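Local coordinates for cupin 2, conserved barrel domain protein (Shewanella frigidimarina, PDB 2PFW) that is of unknown function but carries a conserved cupin barrel domain of the RmlC-like type, resembling the KdgF group of small cupins, at residues H32-E46 and V93-A107. Numbering follows the deposited sequence.
Sequences HELMAVKIWFDKGAE and VCPTGGILIDTFSPA. With EDO (1,2-ethanediol), chain C.
Two neighbouring strands of the cupin barrel, 34-41 and 98-105, pair antiparallel here: their axes approach to 4.7 Å, with 164° between their directions. Toward the Phe41 end of the pairing, Ile39 and Leu100 exchange two hydrogen bonds, each with its donor in the partner's carbonyl plane; Ile39 N to Leu100 O is 3.0 Å and nearly straight at 177°. On the face carrying Phe41, Leu100 and Asp102, the Phe41 ring extends between two partners. Its CG is anti to the carbonyl carbon (chi1 -72°), which directs the ring toward Leu100, with Phe41 CE1 3.7 Å from Leu100 CD1, while Phe41 CD2 meets Cys94 CB at 3.7 Å. Phe65 meets the same ring edge-to-face. Replacing Phe41 by an alanine is likely to open a gap between Leu100 and Cys94 and leave Phe65 without its aromatic partner. An ethanediol lies beside Asp102 with its C2 at the ring's edge, 3.6 Å from Phe41 CZ. On the other face, Ile99 lies alongside Trp40, Ile99 CG1 being 3.6 Å from Trp40 CD1, and Lys38 CG lies over the rim of one indole face. The type II turn Asp42-Ala45 leads into strand 45-50 of the second sheet, where Cys94 N donates a hydrogen bond to Ala45 O. Ile39 CG1, 3.6 Å from Asp102 OD2, borders a carboxylate set among apolar groups, though the diol is probably from the crystallisation liquor and its fit against that oxygen is doubtful.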
ATOM      1  N   HIS A  32      12.542  -7.401  -5.363  1.00 28.67           N
ATOM      2  CA  HIS A  32      12.310  -8.830  -5.372  1.00 26.92           C
ATOM      3  C   HIS A  32      11.297  -9.304  -4.346  1.00 25.39           C
ATOM      4  O   HIS A  32      10.612 -10.311  -4.559  1.00 25.79           O
ATOM      5  CB  HIS A  32      13.639  -9.569  -5.118  1.00 28.89           C
ATOM      6  CG  HIS A  32      14.129  -9.397  -3.713  1.00 25.50           C
ATOM      7  ND1 HIS A  32      14.823  -8.273  -3.317  1.00 30.95           N
ATOM      8  CD2 HIS A  32      14.033 -10.174  -2.614  1.00 29.48           C
ATOM      9  CE1 HIS A  32      15.133  -8.367  -2.036  1.00 31.79           C
ATOM     10  NE2 HIS A  32      14.666  -9.517  -1.583  1.00 32.02           N
ATOM     11  N   GLU A  33      11.139  -8.646  -3.199  1.00 23.05           N
ATOM     12  CA  GLU A  33      10.302  -9.263  -2.168  1.00 23.15           C
ATOM     13  C   GLU A  33       9.118  -8.398  -1.772  1.00 16.65           C
ATOM     14  O   GLU A  33       8.312  -8.791  -0.928  1.00 17.02           O
ATOM     15  CB  GLU A  33      11.155  -9.593  -0.943  1.00 27.77           C
ATOM     16  CG  GLU A  33      11.351  -8.463   0.046  1.00 24.68           C
ATOM     17  CD  GLU A  33      12.267  -8.846   1.194  1.00 31.52           C
ATOM     18  OE1 GLU A  33      12.662 -10.029   1.282  1.00 38.53           O
ATOM     19  OE2 GLU A  33      12.593  -7.957   2.010  1.00 32.72           O
ATOM     20  N   LEU A  34       8.992  -7.216  -2.365  1.00 23.35           N
ATOM     21  CA  LEU A  34       7.894  -6.319  -2.000  1.00 21.60           C
ATOM     22  C   LEU A  34       7.505  -5.461  -3.192  1.00 19.16           C
ATOM     23  O   LEU A  34       8.374  -5.033  -3.953  1.00 21.14           O
ATOM     24  CB  LEU A  34       8.261  -5.424  -0.816  1.00 24.51           C
ATOM     25  CG  LEU A  34       7.173  -4.462  -0.335  1.00 24.46           C
ATOM     26  CD1 LEU A  34       5.989  -5.223   0.247  1.00 21.27           C
ATOM     27  CD2 LEU A  34       7.718  -3.489   0.701  1.00 18.71           C
HETATM   28  N   MSE A  35       6.211  -5.212  -3.383  1.00 22.19           N
HETATM   29  CA  MSE A  35       5.778  -4.487  -4.582  1.00 17.80           C
HETATM   30  C   MSE A  35       4.397  -3.861  -4.412  1.00 22.80           C
HETATM   31  O   MSE A  35       3.524  -4.532  -3.962  1.00 23.45           O
HETATM   32  CB  MSE A  35       5.801  -5.397  -5.813  1.00 22.51           C
HETATM   33  CG  MSE A  35       5.046  -4.863  -7.029  1.00 22.74           C
HETATM   34 SE   MSE A  35       5.152  -5.962  -8.642  1.00 32.32          SE
HETATM   35  CE  MSE A  35       6.610  -5.098  -9.418  1.00 28.21           C
ATOM     36  N   ALA A  36       4.276  -2.591  -4.783  1.00 21.81           N
ATOM     37  CA  ALA A  36       3.021  -1.863  -4.642  1.00 18.51           C
ATOM     38  C   ALA A  36       2.658  -1.188  -5.961  1.00 22.31           C
ATOM     39  O   ALA A  36       3.482  -0.495  -6.564  1.00 20.38           O
ATOM     40  CB  ALA A  36       3.116  -0.844  -3.526  1.00 26.36           C
ATOM     41  N   VAL A  37       1.425  -1.397  -6.418  1.00 19.94           N
ATOM     42  CA  VAL A  37       0.969  -0.736  -7.638  1.00 19.34           C
ATOM     43  C   VAL A  37      -0.345   0.010  -7.357  1.00 18.52           C
ATOM     44  O   VAL A  37      -0.977  -0.242  -6.332  1.00 18.62           O
ATOM     45  CB  VAL A  37       0.754  -1.699  -8.815  1.00 23.57           C
ATOM     46  CG1 VAL A  37       2.026  -2.478  -9.102  1.00 26.38           C
ATOM     47  CG2 VAL A  37      -0.415  -2.634  -8.531  1.00 19.32           C
ATOM     48  N   LYS A  38      -0.676   0.899  -8.276  1.00 19.98           N
ATOM     49  CA  LYS A  38      -1.916   1.654  -8.308  1.00 21.29           C
ATOM     50  C   LYS A  38      -2.757   1.199  -9.502  1.00 12.38           C
ATOM     51  O   LYS A  38      -2.287   1.257 -10.634  1.00 15.39           O
ATOM     52  CB  LYS A  38      -1.654   3.156  -8.400  1.00 22.14           C
ATOM     53  CG  LYS A  38      -2.821   4.017  -7.958  1.00 19.65           C
ATOM     54  CD  LYS A  38      -2.535   5.497  -8.161  1.00 25.29           C
ATOM     55  CE  LYS A  38      -3.277   6.316  -7.117  1.00 25.28           C
ATOM     56  NZ  LYS A  38      -3.205   7.775  -7.414  1.00 24.65           N
ATOM     57  N   ILE A  39      -3.970   0.750  -9.216  1.00 20.54           N
ATOM     58  CA  ILE A  39      -4.890   0.242 -10.222  1.00 20.48           C
ATOM     59  C   ILE A  39      -6.147   1.107 -10.320  1.00 18.80           C
ATOM     60  O   ILE A  39      -6.871   1.242  -9.334  1.00 20.06           O
ATOM     61  CB  ILE A  39      -5.345  -1.198  -9.909  1.00 23.86           C
ATOM     62  CG1 ILE A  39      -4.223  -2.145  -9.472  1.00 21.69           C
ATOM     63  CG2 ILE A  39      -6.115  -1.760 -11.096  1.00 22.20           C
ATOM     64  CD1 ILE A  39      -3.293  -2.541 -10.591  1.00 22.34           C
ATOM     65  N   TRP A  40      -6.396   1.675 -11.491  1.00 21.19           N
ATOM     66  CA  TRP A  40      -7.624   2.415 -11.740  1.00 26.00           C
ATOM     67  C   TRP A  40      -8.673   1.494 -12.367  1.00 24.26           C
ATOM     68  O   TRP A  40      -8.410   0.914 -13.420  1.00 25.11           O
ATOM     69  CB  TRP A  40      -7.409   3.595 -12.680  1.00 26.57           C
ATOM     70  CG  TRP A  40      -6.597   4.722 -12.134  1.00 27.82           C
ATOM     71  CD1 TRP A  40      -7.048   5.914 -11.646  1.00 28.02           C
ATOM     72  CD2 TRP A  40      -5.167   4.759 -12.023  1.00 30.10           C
ATOM     73  NE1 TRP A  40      -5.984   6.687 -11.238  1.00 31.31           N
ATOM     74  CE2 TRP A  40      -4.819   6.002 -11.459  1.00 29.83           C
ATOM     75  CE3 TRP A  40      -4.154   3.852 -12.351  1.00 27.36           C
ATOM     76  CZ2 TRP A  40      -3.499   6.362 -11.213  1.00 28.92           C
ATOM     77  CZ3 TRP A  40      -2.848   4.212 -12.106  1.00 28.86           C
ATOM     78  CH2 TRP A  40      -2.529   5.454 -11.544  1.00 28.69           C
ATOM     79  N   PHE A  41      -9.829   1.379 -11.728  1.00 24.94           N
ATOM     80  CA  PHE A  41     -10.931   0.612 -12.301  1.00 25.12           C
ATOM     81  C   PHE A  41     -11.900   1.507 -13.069  1.00 25.56           C
ATOM     82  O   PHE A  41     -12.477   2.429 -12.490  1.00 26.54           O
ATOM     83  CB  PHE A  41     -11.684  -0.131 -11.199  1.00 25.01           C
ATOM     84  CG  PHE A  41     -10.947  -1.311 -10.593  1.00 27.25           C
ATOM     85  CD1 PHE A  41      -9.729  -1.132  -9.959  1.00 26.03           C
ATOM     86  CD2 PHE A  41     -11.483  -2.588 -10.659  1.00 26.84           C
ATOM     87  CE1 PHE A  41      -9.061  -2.208  -9.404  1.00 29.72           C
ATOM     88  CE2 PHE A  41     -10.820  -3.668 -10.107  1.00 27.09           C
ATOM     89  CZ  PHE A  41      -9.606  -3.478  -9.475  1.00 28.64           C
ATOM     90  N   ASP A  42     -12.108   1.258 -14.355  1.00 28.29           N
ATOM     91  CA  ASP A  42     -13.300   1.748 -15.049  1.00 26.84           C
ATOM     92  C   ASP A  42     -14.552   1.212 -14.363  1.00 29.27           C
ATOM     93  O   ASP A  42     -14.491   0.221 -13.630  1.00 23.45           O
ATOM     94  CB  ASP A  42     -13.300   1.344 -16.516  1.00 26.92           C
ATOM     95  CG  ASP A  42     -12.053   1.782 -17.255  1.00 31.35           C
ATOM     96  OD1 ASP A  42     -11.305   2.611 -16.691  1.00 37.15           O
ATOM     97  OD2 ASP A  42     -11.824   1.296 -18.380  1.00 37.91           O
ATOM     98  N   LYS A  43     -15.698   1.857 -14.583  1.00 29.30           N
ATOM     99  CA  LYS A  43     -16.935   1.352 -13.987  1.00 30.11           C
ATOM    100  C   LYS A  43     -17.158  -0.100 -14.413  1.00 28.07           C
ATOM    101  O   LYS A  43     -17.052  -0.435 -15.591  1.00 26.90           O
ATOM    102  CB  LYS A  43     -18.134   2.217 -14.369  1.00 32.80           C
ATOM    103  CG  LYS A  43     -17.966   3.693 -14.037  1.00 31.52           C
ATOM    104  CD  LYS A  43     -19.055   4.531 -14.688  1.00 34.67           C
ATOM    105  CE  LYS A  43     -19.540   5.638 -13.760  1.00 37.29           C
ATOM    106  NZ  LYS A  43     -19.837   6.895 -14.508  1.00 40.55           N
ATOM    107  N   GLY A  44     -17.452  -0.952 -13.443  1.00 28.68           N
ATOM    108  CA  GLY A  44     -17.715  -2.360 -13.635  1.00 29.66           C
ATOM    109  C   GLY A  44     -16.500  -3.162 -14.042  1.00 31.54           C
ATOM    110  O   GLY A  44     -16.619  -4.318 -14.456  1.00 27.39           O
ATOM    111  N   ALA A  45     -15.292  -2.598 -13.955  1.00 30.16           N
ATOM    112  CA  ALA A  45     -14.124  -3.405 -14.335  1.00 32.78           C
ATOM    113  C   ALA A  45     -13.842  -4.426 -13.238  1.00 29.42           C
ATOM    114  O   ALA A  45     -14.318  -4.299 -12.111  1.00 22.28           O
ATOM    115  CB  ALA A  45     -12.914  -2.542 -14.633  1.00 26.01           C
ATOM    116  N   GLU A  46     -13.069  -5.456 -13.559  1.00 33.23           N
ATOM    117  CA  GLU A  46     -12.850  -6.559 -12.625  1.00 34.66           C
ATOM    118  C   GLU A  46     -11.465  -7.164 -12.840  1.00 32.42           C
ATOM    119  O   GLU A  46     -10.902  -7.037 -13.931  1.00 31.92           O
ATOM    120  CB  GLU A  46     -13.948  -7.609 -12.791  1.00 33.96           C
ATOM    121  CG  GLU A  46     -13.500  -9.031 -13.054  1.00 39.58           C
ATOM    122  CD  GLU A  46     -14.650  -9.999 -13.253  1.00 42.57           C
ATOM    123  OE1 GLU A  46     -15.365  -9.869 -14.268  1.00 48.58           O
ATOM    124  OE2 GLU A  46     -14.846 -10.893 -12.404  1.00 46.25           O
ATOM    125  N   VAL A  93     -14.717  -6.566  -7.964  1.00 23.39           N
ATOM    126  CA  VAL A  93     -15.504  -5.842  -8.947  1.00 22.42           C
ATOM    127  C   VAL A  93     -15.771  -4.407  -8.504  1.00 11.81           C
ATOM    128  O   VAL A  93     -16.073  -4.182  -7.338  1.00 16.17           O
ATOM    129  CB  VAL A  93     -16.871  -6.529  -9.179  1.00 22.84           C
ATOM    130  CG1 VAL A  93     -17.936  -5.515  -9.556  1.00 29.49           C
ATOM    131  CG2 VAL A  93     -16.732  -7.598 -10.248  1.00 33.85           C
ATOM    132  N   CYS A  94     -15.690  -3.455  -9.418  1.00 20.63           N
ATOM    133  CA  CYS A  94     -15.951  -2.059  -9.088  1.00 25.23           C
ATOM    134  C   CYS A  94     -17.007  -1.429  -9.986  1.00 23.34           C
ATOM    135  O   CYS A  94     -16.702  -0.922 -11.062  1.00 20.77           O
ATOM    136  CB  CYS A  94     -14.656  -1.240  -9.206  1.00 24.53           C
ATOM    137  SG  CYS A  94     -14.768   0.384  -8.423  1.00 29.42           S
ATOM    138  N   PRO A  95     -18.264  -1.450  -9.560  1.00 25.43           N
ATOM    139  CA  PRO A  95     -19.355  -0.966 -10.411  1.00 27.51           C
ATOM    140  C   PRO A  95     -19.278   0.538 -10.681  1.00 26.77           C
ATOM    141  O   PRO A  95     -19.583   1.015 -11.772  1.00 27.92           O
ATOM    142  CB  PRO A  95     -20.608  -1.256  -9.584  1.00 24.79           C
ATOM    143  CG  PRO A  95     -20.187  -2.225  -8.537  1.00 27.25           C
ATOM    144  CD  PRO A  95     -18.739  -1.929  -8.255  1.00 24.07           C
ATOM    145  N   THR A  96     -18.868   1.300  -9.674  1.00 29.71           N
ATOM    146  CA  THR A  96     -18.830   2.750  -9.757  1.00 27.54           C
ATOM    147  C   THR A  96     -17.559   3.263 -10.420  1.00 28.24           C
ATOM    148  O   THR A  96     -17.502   4.422 -10.835  1.00 27.18           O
ATOM    149  CB  THR A  96     -18.919   3.370  -8.350  1.00 27.18           C
ATOM    150  OG1 THR A  96     -17.742   3.012  -7.612  1.00 35.82           O
ATOM    151  CG2 THR A  96     -20.106   2.810  -7.590  1.00 27.05           C
ATOM    152  N   GLY A  97     -16.528   2.430 -10.532  1.00 27.01           N
ATOM    153  CA  GLY A  97     -15.205   2.972 -10.882  1.00 27.40           C
ATOM    154  C   GLY A  97     -14.487   3.340  -9.590  1.00 22.56           C
ATOM    155  O   GLY A  97     -15.128   3.528  -8.549  1.00 22.42           O
ATOM    156  N   GLY A  98     -13.159   3.418  -9.591  1.00 22.94           N
ATOM    157  CA  GLY A  98     -12.449   3.556  -8.326  1.00 22.49           C
ATOM    158  C   GLY A  98     -10.953   3.348  -8.451  1.00 15.05           C
ATOM    159  O   GLY A  98     -10.418   3.222  -9.551  1.00 18.90           O
ATOM    160  N   ILE A  99     -10.275   3.313  -7.310  1.00 21.55           N
ATOM    161  CA  ILE A  99      -8.821   3.154  -7.262  1.00 21.53           C
ATOM    162  C   ILE A  99      -8.401   2.267  -6.093  1.00 12.83           C
ATOM    163  O   ILE A  99      -8.879   2.420  -4.970  1.00 19.77           O
ATOM    164  CB  ILE A  99      -8.120   4.516  -7.172  1.00 20.62           C
ATOM    165  CG1 ILE A  99      -8.381   5.412  -8.383  1.00 23.33           C
ATOM    166  CG2 ILE A  99      -6.626   4.355  -6.962  1.00 22.97           C
ATOM    167  CD1 ILE A  99      -8.144   6.883  -8.121  1.00 30.95           C
ATOM    168  N   LEU A 100      -7.506   1.325  -6.386  1.00 21.05           N
ATOM    169  CA  LEU A 100      -6.958   0.404  -5.406  1.00 22.73           C
ATOM    170  C   LEU A 100      -5.434   0.561  -5.295  1.00 16.67           C
ATOM    171  O   LEU A 100      -4.774   0.830  -6.291  1.00 20.16           O
ATOM    172  CB  LEU A 100      -7.215  -1.053  -5.768  1.00 22.51           C
ATOM    173  CG  LEU A 100      -8.552  -1.690  -5.429  1.00 23.21           C
ATOM    174  CD1 LEU A 100      -8.524  -3.167  -5.820  1.00 32.35           C
ATOM    175  CD2 LEU A 100      -8.898  -1.528  -3.962  1.00 22.34           C
ATOM    176  N   ILE A 101      -4.893   0.360  -4.104  1.00 20.71           N
ATOM    177  CA  ILE A 101      -3.463   0.078  -3.959  1.00 22.50           C
ATOM    178  C   ILE A 101      -3.271  -1.406  -3.663  1.00 14.94           C
ATOM    179  O   ILE A 101      -3.664  -1.874  -2.600  1.00 18.69           O
ATOM    180  CB  ILE A 101      -2.825   0.951  -2.859  1.00 22.32           C
ATOM    181  CG1 ILE A 101      -3.186   2.432  -2.936  1.00 20.41           C
ATOM    182  CG2 ILE A 101      -1.321   0.711  -2.843  1.00 19.96           C
ATOM    183  CD1 ILE A 101      -2.179   3.434  -3.430  1.00 25.61           C
ATOM    184  N   ASP A 102      -2.705  -2.131  -4.614  1.00 19.02           N
ATOM    185  CA  ASP A 102      -2.412  -3.551  -4.434  1.00 20.03           C
ATOM    186  C   ASP A 102      -0.933  -3.715  -4.069  1.00 14.37           C
ATOM    187  O   ASP A 102      -0.097  -3.261  -4.848  1.00 13.81           O
ATOM    188  CB  ASP A 102      -2.715  -4.356  -5.689  1.00 20.59           C
ATOM    189  CG  ASP A 102      -4.175  -4.615  -5.984  1.00 21.61           C
ATOM    190  OD1 ASP A 102      -5.028  -4.554  -5.078  1.00 20.73           O
ATOM    191  OD2 ASP A 102      -4.498  -4.897  -7.159  1.00 23.85           O
ATOM    192  N   THR A 103      -0.664  -4.343  -2.935  1.00 18.74           N
ATOM    193  CA  THR A 103       0.697  -4.696  -2.555  1.00 19.77           C
ATOM    194  C   THR A 103       0.851  -6.203  -2.370  1.00 19.10           C
ATOM    195  O   THR A 103      -0.043  -6.847  -1.823  1.00 21.59           O
ATOM    196  CB  THR A 103       1.108  -3.982  -1.256  1.00 14.22           C
ATOM    197  OG1 THR A 103       0.655  -4.710  -0.116  1.00 27.24           O
ATOM    198  CG2 THR A 103       0.426  -2.616  -1.198  1.00 21.74           C
ATOM    199  N   PHE A 104       1.979  -6.728  -2.823  1.00 20.57           N
ATOM    200  CA  PHE A 104       2.269  -8.152  -2.849  1.00 23.69           C
ATOM    201  C   PHE A 104       3.612  -8.488  -2.208  1.00 22.55           C
ATOM    202  O   PHE A 104       4.590  -7.783  -2.472  1.00 19.06           O
ATOM    203  CB  PHE A 104       2.298  -8.651  -4.299  1.00 22.16           C
ATOM    204  CG  PHE A 104       1.020  -8.319  -5.052  1.00 24.27           C
ATOM    205  CD1 PHE A 104      -0.092  -9.135  -4.917  1.00 25.34           C
ATOM    206  CD2 PHE A 104       0.959  -7.200  -5.864  1.00 20.81           C
ATOM    207  CE1 PHE A 104      -1.264  -8.840  -5.587  1.00 26.06           C
ATOM    208  CE2 PHE A 104      -0.209  -6.911  -6.540  1.00 26.53           C
ATOM    209  CZ  PHE A 104      -1.316  -7.728  -6.401  1.00 24.11           C
ATOM    210  N   SER A 105       3.692  -9.545  -1.403  1.00 19.35           N
ATOM    211  CA  SER A 105       5.001 -10.088  -1.053  1.00 24.37           C
ATOM    212  C   SER A 105       5.242 -11.443  -1.749  1.00 26.24           C
ATOM    213  O   SER A 105       4.298 -12.242  -1.427  1.00 19.69           O
ATOM    214  CB  SER A 105       5.236 -10.284   0.440  1.00 23.84           C
ATOM    215  OG  SER A 105       6.615 -10.620   0.614  1.00 27.08           O
ATOM    216  N   PRO A 106       6.123 -12.055  -2.533  1.00 21.18           N
ATOM    217  CA  PRO A 106       7.234 -11.824  -3.483  1.00 24.85           C
ATOM    218  C   PRO A 106       6.777 -10.679  -4.389  1.00 28.83           C
ATOM    219  O   PRO A 106       5.583 -10.358  -4.362  1.00 33.02           O
ATOM    220  CB  PRO A 106       7.419 -13.106  -4.268  1.00 29.09           C
ATOM    221  CG  PRO A 106       6.260 -13.956  -3.881  1.00 25.66           C
ATOM    222  CD  PRO A 106       5.968 -13.566  -2.466  1.00 24.15           C
ATOM    223  N   ALA A 107       7.654 -10.073  -5.176  1.00 26.67           N
ATOM    224  CA  ALA A 107       7.183  -9.253  -6.287  1.00 25.89           C
ATOM    225  C   ALA A 107       6.401 -10.124  -7.271  1.00 32.03           C
ATOM    226  O   ALA A 107       6.609 -11.337  -7.310  1.00 33.23           O
ATOM    227  CB  ALA A 107       8.335  -8.566  -6.990  1.00 22.20           C
TER
HETATM  228  C1  EDO C 116      -6.611  -6.721  -6.982  1.00 29.06           C
HETATM  229  O1  EDO C 116      -7.028  -6.621  -5.619  1.00 30.03           O
HETATM  230  C2  EDO C 116      -7.336  -5.663  -7.805  1.00 29.58           C
HETATM  231  O2  EDO C 116      -6.539  -5.309  -8.939  1.00 34.82           O